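Local coordinates for protein DNA polymerase III beta subunit (Streptococcus pyogenes, PDB 2AVT) that probably serves, as a ring-shaped dimer around DNA, to tether the replicative polymerase and keep synthesis processive, at residues 297-302 against 315-320; 263-268 against 345-350. All coordinates share one frame; numbering follows the deposited sequence.

Contact 1: residues 297-302 against 315-320; sequences NHISAH and LDIVSQ
I299 and L315 illustrate how a hairpin pair ends and one partner peels away. The amide of L315 donates to I299 O at 2.8 Å (N-H...O 166°), reaching the oxygen from a position tilted 31° out of the carbonyl plane. Around this bond the contact is apolar. On the I299 side, CG2 faces L315 CB at 4.2 Å, and two residues further along, A301 CB meets L315 CD1 at the same 4.2 Å. I317 approaches from beyond L315: its CG2 presses on I299 CG1 at 3.6 Å, the two side chains crossing at about a right angle. With chi1 at 82°, I317 holds CG1 between the backbone N and the carbonyl carbon, and CG2 is the branch that meets I299. Q320 comes back from the far end of 315-320, its extended chain sliding past I299 in the opposite direction to lie beside the backbone of N297. Away from 315-320, S300 OG and H302 NE2 share a hydrogen bond of 2.6 Å.

In the next shell, a backbone bond between A301 and E313 continues the hairpin pairing, while L271, A274 and M275 of helix 268-282 pack on L315. I299 also touches I294 of strand 290-295, and F266 touches I317. D316 makes a long, weak ion pair with K110 of the second subunit. At the L315 end, then, one backbone hydrogen bond and the aliphatic packing around it hold 315-320 where it leaves the hairpin.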
loop_
_atom_site.group_PDB
_atom_site.type_symbol
_atom_site.label_atom_id
_atom_site.label_comp_id
_atom_site.label_asym_id
_atom_site.label_seq_id
_atom_site.Cartn_x
_atom_site.Cartn_y
_atom_site.Cartn_z
ATOM N N ASN A 297 -19.426 -36.293 -16.191
ATOM C CA ASN A 297 -20.123 -35.615 -15.105
ATOM C C ASN A 297 -19.365 -35.670 -13.777
ATOM O O ASN A 297 -19.922 -36.043 -12.744
ATOM C CB ASN A 297 -21.511 -36.228 -14.931
ATOM C CG ASN A 297 -22.150 -36.592 -16.253
ATOM O OD1 ASN A 297 -22.190 -35.785 -17.184
ATOM N ND2 ASN A 297 -22.657 -37.816 -16.344
ATOM N N HIS A 298 -18.092 -35.294 -13.814
ATOM C CA HIS A 298 -17.261 -35.295 -12.620
ATOM C C HIS A 298 -15.926 -34.624 -12.922
ATOM O O HIS A 298 -15.056 -35.204 -13.576
ATOM C CB HIS A 298 -17.026 -36.729 -12.135
ATOM C CG HIS A 298 -16.182 -36.826 -10.903
ATOM N ND1 HIS A 298 -14.943 -36.228 -10.798
ATOM C CD2 HIS A 298 -16.388 -37.466 -9.726
ATOM C CE1 HIS A 298 -14.424 -36.498 -9.614
ATOM N NE2 HIS A 298 -15.280 -37.247 -8.943
ATOM N N ILE A 299 -15.780 -33.389 -12.457
ATOM C CA ILE A 299 -14.553 -32.629 -12.656
ATOM C C ILE A 299 -14.015 -32.255 -11.275
ATOM O O ILE A 299 -14.757 -31.746 -10.433
ATOM C CB ILE A 299 -14.820 -31.346 -13.462
ATOM C CG1 ILE A 299 -15.610 -31.689 -14.726
ATOM C CG2 ILE A 299 -13.503 -30.685 -13.842
ATOM C CD1 ILE A 299 -14.945 -32.733 -15.588
ATOM N N SER A 300 -12.733 -32.516 -11.040
ATOM C CA SER A 300 -12.137 -32.212 -9.747
ATOM C C SER A 300 -10.693 -31.726 -9.837
ATOM O O SER A 300 -9.954 -32.099 -10.746
ATOM C CB SER A 300 -12.207 -33.446 -8.846
ATOM O OG SER A 300 -11.496 -34.531 -9.419
ATOM N N ALA A 301 -10.307 -30.886 -8.882
ATOM C CA ALA A 301 -8.958 -30.336 -8.816
ATOM C C ALA A 301 -8.214 -31.005 -7.668
ATOM O O ALA A 301 -8.791 -31.289 -6.621
ATOM C CB ALA A 301 -9.011 -28.830 -8.598
ATOM N N HIS A 302 -6.925 -31.252 -7.863
ATOM C CA HIS A 302 -6.135 -31.915 -6.844
ATOM C C HIS A 302 -4.716 -31.374 -6.753
ATOM O O HIS A 302 -4.060 -31.114 -7.764
ATOM C CB HIS A 302 -6.084 -33.416 -7.135
ATOM C CG HIS A 302 -7.425 -34.019 -7.414
ATOM N ND1 HIS A 302 -8.400 -34.147 -6.448
ATOM C CD2 HIS A 302 -7.967 -34.491 -8.560
ATOM C CE1 HIS A 302 -9.485 -34.672 -6.990
ATOM N NE2 HIS A 302 -9.248 -34.890 -8.270
ATOM N N LEU A 315 -15.195 -29.494 -8.894
ATOM C CA LEU A 315 -15.475 -28.269 -9.634
ATOM C C LEU A 315 -16.844 -28.272 -10.312
ATOM O O LEU A 315 -17.178 -29.188 -11.061
ATOM C CB LEU A 315 -14.394 -28.028 -10.689
ATOM C CG LEU A 315 -12.980 -27.791 -10.158
ATOM C CD1 LEU A 315 -12.019 -27.554 -11.314
ATOM C CD2 LEU A 315 -12.994 -26.602 -9.222
ATOM N N ASP A 316 -17.635 -27.238 -10.038
ATOM C CA ASP A 316 -18.957 -27.100 -10.640
ATOM C C ASP A 316 -18.745 -26.677 -12.094
ATOM O O ASP A 316 -17.856 -25.875 -12.383
ATOM C CB ASP A 316 -19.763 -26.036 -9.887
ATOM C CG ASP A 316 -21.184 -25.896 -10.406
ATOM O OD1 ASP A 316 -21.526 -26.544 -11.420
ATOM O OD2 ASP A 316 -21.964 -25.132 -9.799
ATOM N N ILE A 317 -19.543 -27.215 -13.011
ATOM C CA ILE A 317 -19.387 -26.856 -14.417
ATOM C C ILE A 317 -20.693 -26.437 -15.084
ATOM O O ILE A 317 -21.781 -26.645 -14.543
ATOM C CB ILE A 317 -18.802 -28.017 -15.240
ATOM C CG1 ILE A 317 -19.915 -28.993 -15.620
ATOM C CG2 ILE A 317 -17.735 -28.739 -14.433
ATOM C CD1 ILE A 317 -19.518 -29.956 -16.712
ATOM N N VAL A 318 -20.566 -25.849 -16.270
ATOM C CA VAL A 318 -21.720 -25.399 -17.037
ATOM C C VAL A 318 -22.132 -26.489 -18.021
ATOM O O VAL A 318 -23.312 -26.807 -18.152
ATOM C CB VAL A 318 -21.394 -24.106 -17.809
ATOM C CG1 VAL A 318 -22.622 -23.619 -18.558
ATOM C CG2 VAL A 318 -20.909 -23.044 -16.846
ATOM N N SER A 319 -21.151 -27.065 -18.706
ATOM C CA SER A 319 -21.413 -28.124 -19.670
ATOM C C SER A 319 -20.098 -28.769 -20.082
ATOM O O SER A 319 -19.038 -28.141 -20.019
ATOM C CB SER A 319 -22.114 -27.561 -20.910
ATOM O OG SER A 319 -21.219 -26.790 -21.694
ATOM N N GLN A 320 -20.164 -30.026 -20.504
ATOM C CA GLN A 320 -18.963 -30.727 -20.924
ATOM C C GLN A 320 -19.260 -31.613 -22.123
ATOM O O GLN A 320 -20.421 -31.865 -22.455
ATOM C CB GLN A 320 -18.408 -31.571 -19.774
ATOM C CG GLN A 320 -19.299 -32.727 -19.348
ATOM C CD GLN A 320 -18.773 -33.445 -18.118
ATOM O OE1 GLN A 320 -17.650 -33.948 -18.111
ATOM N NE2 GLN A 320 -19.585 -33.493 -17.070
#

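Contact 2: residues 263-268 against 345-350; sequences EVVFNT and TVKIHF
F266 and I348 meet where two antiparallel strands bring their larger apolar groups onto one face of the sheet. I348 CD1, anti to CA along its own side chain, lies 3.6 Å from F266 CE1, and the side chains cross at about a right angle. From within the same strand V264 CG1 sits 3.3 Å above the plane of the F266 ring, offset toward its rim. V346 CG1, wedged between its own backbone N and carbonyl carbon, comes to 4.2 Å from F266 CB.

The other face, carrying E263, V265, K347 and H349, is more polar. K347 has a chi1 of -115°, off the staggered positions, which places its CG 3.5 Å from V265 CG2; the straight remainder of the chain carries NZ to 4.3 Å from E263 OE1, beyond a salt bridge but near enough for a mutual electrostatic pull to be likely. E263 and H349 lie side by side and point the same way, carboxylate and ring planes 18° apart. H349 NE2 gives E263 OE1 a weak hydrogen bond of 3.1 Å, bent to 131°. Beneath these groups, the backbones of V264 and I348, and of F266 and V346, exchange paired hydrogen bonds.

F260 stacks on the H349 ring, and T268 OG1 bonds to S343 O just before 345-350. N267 is the N-cap of helix 268-282, so strand 262-267 runs straight into it. In the sheet, strand 357-361 flanks 345-350 and strand 319-322 flanks 262-267. I294 of strand 290-295, in the separate four-stranded sheet, packs against V264 and F350.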
loop_
_atom_site.group_PDB
_atom_site.type_symbol
_atom_site.label_atom_id
_atom_site.label_comp_id
_atom_site.label_asym_id
_atom_site.label_seq_id
_atom_site.Cartn_x
_atom_site.Cartn_y
_atom_site.Cartn_z
ATOM N N GLU A 263 -14.007 -30.569 -24.132
ATOM C CA GLU A 263 -14.451 -29.198 -23.938
ATOM C C GLU A 263 -15.261 -29.116 -22.665
ATOM O O GLU A 263 -16.102 -29.973 -22.402
ATOM C CB GLU A 263 -15.340 -28.721 -25.092
ATOM C CG GLU A 263 -16.010 -27.371 -24.797
ATOM C CD GLU A 263 -17.111 -27.010 -25.782
ATOM O OE1 GLU A 263 -16.824 -26.910 -26.994
ATOM O OE2 GLU A 263 -18.265 -26.824 -25.337
ATOM N N VAL A 264 -15.003 -28.082 -21.872
ATOM C CA VAL A 264 -15.744 -27.874 -20.638
ATOM C C VAL A 264 -16.017 -26.386 -20.498
ATOM O O VAL A 264 -15.181 -25.559 -20.854
ATOM C CB VAL A 264 -14.955 -28.338 -19.399
ATOM C CG1 VAL A 264 -15.854 -28.265 -18.164
ATOM C CG2 VAL A 264 -14.432 -29.749 -19.603
ATOM N N VAL A 265 -17.196 -26.049 -19.994
ATOM C CA VAL A 265 -17.566 -24.655 -19.802
ATOM C C VAL A 265 -17.773 -24.432 -18.312
ATOM O O VAL A 265 -18.570 -25.127 -17.683
ATOM C CB VAL A 265 -18.873 -24.299 -20.556
ATOM C CG1 VAL A 265 -19.209 -22.833 -20.348
ATOM C CG2 VAL A 265 -18.715 -24.594 -22.045
ATOM N N PHE A 266 -17.041 -23.473 -17.750
ATOM C CA PHE A 266 -17.152 -23.171 -16.326
ATOM C C PHE A 266 -17.568 -21.732 -16.102
ATOM O O PHE A 266 -17.471 -20.887 -16.990
ATOM C CB PHE A 266 -15.809 -23.315 -15.596
ATOM C CG PHE A 266 -15.113 -24.630 -15.788
ATOM C CD1 PHE A 266 -14.329 -24.861 -16.903
ATOM C CD2 PHE A 266 -15.154 -25.592 -14.796
ATOM C CE1 PHE A 266 -13.593 -26.023 -17.019
ATOM C CE2 PHE A 266 -14.424 -26.751 -14.907
ATOM C CZ PHE A 266 -13.640 -26.965 -16.017
ATOM N N ASN A 267 -18.016 -21.457 -14.887
ATOM C CA ASN A 267 -18.362 -20.104 -14.500
ATOM C C ASN A 267 -16.962 -19.508 -14.291
ATOM O O ASN A 267 -16.182 -20.015 -13.480
ATOM C CB ASN A 267 -19.135 -20.118 -13.185
ATOM C CG ASN A 267 -19.364 -18.735 -12.633
ATOM O OD1 ASN A 267 -20.495 -18.260 -12.573
ATOM N ND2 ASN A 267 -18.286 -18.074 -12.227
ATOM N N THR A 268 -16.635 -18.460 -15.037
ATOM C CA THR A 268 -15.317 -17.838 -14.951
ATOM C C THR A 268 -14.805 -17.584 -13.529
ATOM O O THR A 268 -13.692 -17.993 -13.181
ATOM C CB THR A 268 -15.296 -16.510 -15.725
ATOM O OG1 THR A 268 -15.635 -16.756 -17.092
ATOM C CG2 THR A 268 -13.920 -15.874 -15.662
ATOM N N THR A 345 -18.868 -16.800 -18.373
ATOM C CA THR A 345 -18.395 -18.167 -18.572
ATOM C C THR A 345 -17.147 -18.237 -19.439
ATOM O O THR A 345 -16.834 -17.299 -20.173
ATOM C CB THR A 345 -19.482 -19.054 -19.235
ATOM O OG1 THR A 345 -19.605 -18.706 -20.619
ATOM C CG2 THR A 345 -20.825 -18.845 -18.567
ATOM N N VAL A 346 -16.440 -19.358 -19.343
ATOM C CA VAL A 346 -15.233 -19.587 -20.129
ATOM C C VAL A 346 -15.289 -20.985 -20.732
ATOM O O VAL A 346 -15.723 -21.934 -20.081
ATOM C CB VAL A 346 -13.949 -19.459 -19.270
ATOM C CG1 VAL A 346 -14.055 -20.334 -18.029
ATOM C CG2 VAL A 346 -12.732 -19.859 -20.092
ATOM N N LYS A 347 -14.851 -21.101 -21.979
ATOM C CA LYS A 347 -14.853 -22.372 -22.688
ATOM C C LYS A 347 -13.428 -22.906 -22.776
ATOM O O LYS A 347 -12.555 -22.256 -23.344
ATOM C CB LYS A 347 -15.409 -22.175 -24.099
ATOM C CG LYS A 347 -16.708 -22.897 -24.379
ATOM C CD LYS A 347 -17.146 -22.658 -25.824
ATOM C CE LYS A 347 -18.378 -23.467 -26.181
ATOM N NZ LYS A 347 -18.824 -23.189 -27.579
ATOM N N ILE A 348 -13.188 -24.088 -22.218
ATOM C CA ILE A 348 -11.850 -24.655 -22.259
ATOM C C ILE A 348 -11.787 -25.880 -23.163
ATOM O O ILE A 348 -12.599 -26.799 -23.040
ATOM C CB ILE A 348 -11.365 -25.041 -20.839
ATOM C CG1 ILE A 348 -11.532 -23.846 -19.892
ATOM C CG2 ILE A 348 -9.902 -25.461 -20.887
ATOM C CD1 ILE A 348 -10.922 -24.054 -18.512
ATOM N N HIS A 349 -10.815 -25.882 -24.070
ATOM C CA HIS A 349 -10.624 -26.978 -25.014
ATOM C C HIS A 349 -9.308 -27.701 -24.778
ATOM O O HIS A 349 -8.236 -27.096 -24.870
ATOM C CB HIS A 349 -10.642 -26.450 -26.450
ATOM C CG HIS A 349 -11.983 -25.957 -26.896
ATOM N ND1 HIS A 349 -12.181 -25.337 -28.111
ATOM C CD2 HIS A 349 -13.197 -26.010 -26.298
ATOM C CE1 HIS A 349 -13.458 -25.028 -28.242
ATOM N NE2 HIS A 349 -14.097 -25.426 -27.157
ATOM N N PHE A 350 -9.390 -28.998 -24.493
ATOM C CA PHE A 350 -8.195 -29.807 -24.244
ATOM C C PHE A 350 -7.930 -30.853 -25.325
ATOM O O PHE A 350 -8.854 -31.365 -25.960
ATOM C CB PHE A 350 -8.303 -30.596 -22.932
ATOM C CG PHE A 350 -8.620 -29.772 -21.718
ATOM C CD1 PHE A 350 -9.934 -29.476 -21.381
ATOM C CD2 PHE A 350 -7.605 -29.366 -20.860
ATOM C CE1 PHE A 350 -10.230 -28.799 -20.209
ATOM C CE2 PHE A 350 -7.897 -28.688 -19.688
ATOM C CZ PHE A 350 -9.210 -28.407 -19.362
#

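How the contacts relate
Contacts 1 and 2 lie about 10 Å apart, centre to centre, and belong to the same C-terminal domain. Segment 315-320 joins them: having left the hairpin of contact 1, it enters the sheet of contact 2 as the neighbour of strand 262-267. Here V318 and S319 both face V265, a classic beta bulge, with a probable hydrogen bond of 2.8 Å from V265 N to S319 O. F266 also takes part in both surroundings, its CD2 lying 3.6 Å from D316 O. The two contacts thus illustrate how one crossing chain can couple a four-stranded sheet to a larger one, through the neighbouring strands 319-322 and 262-267.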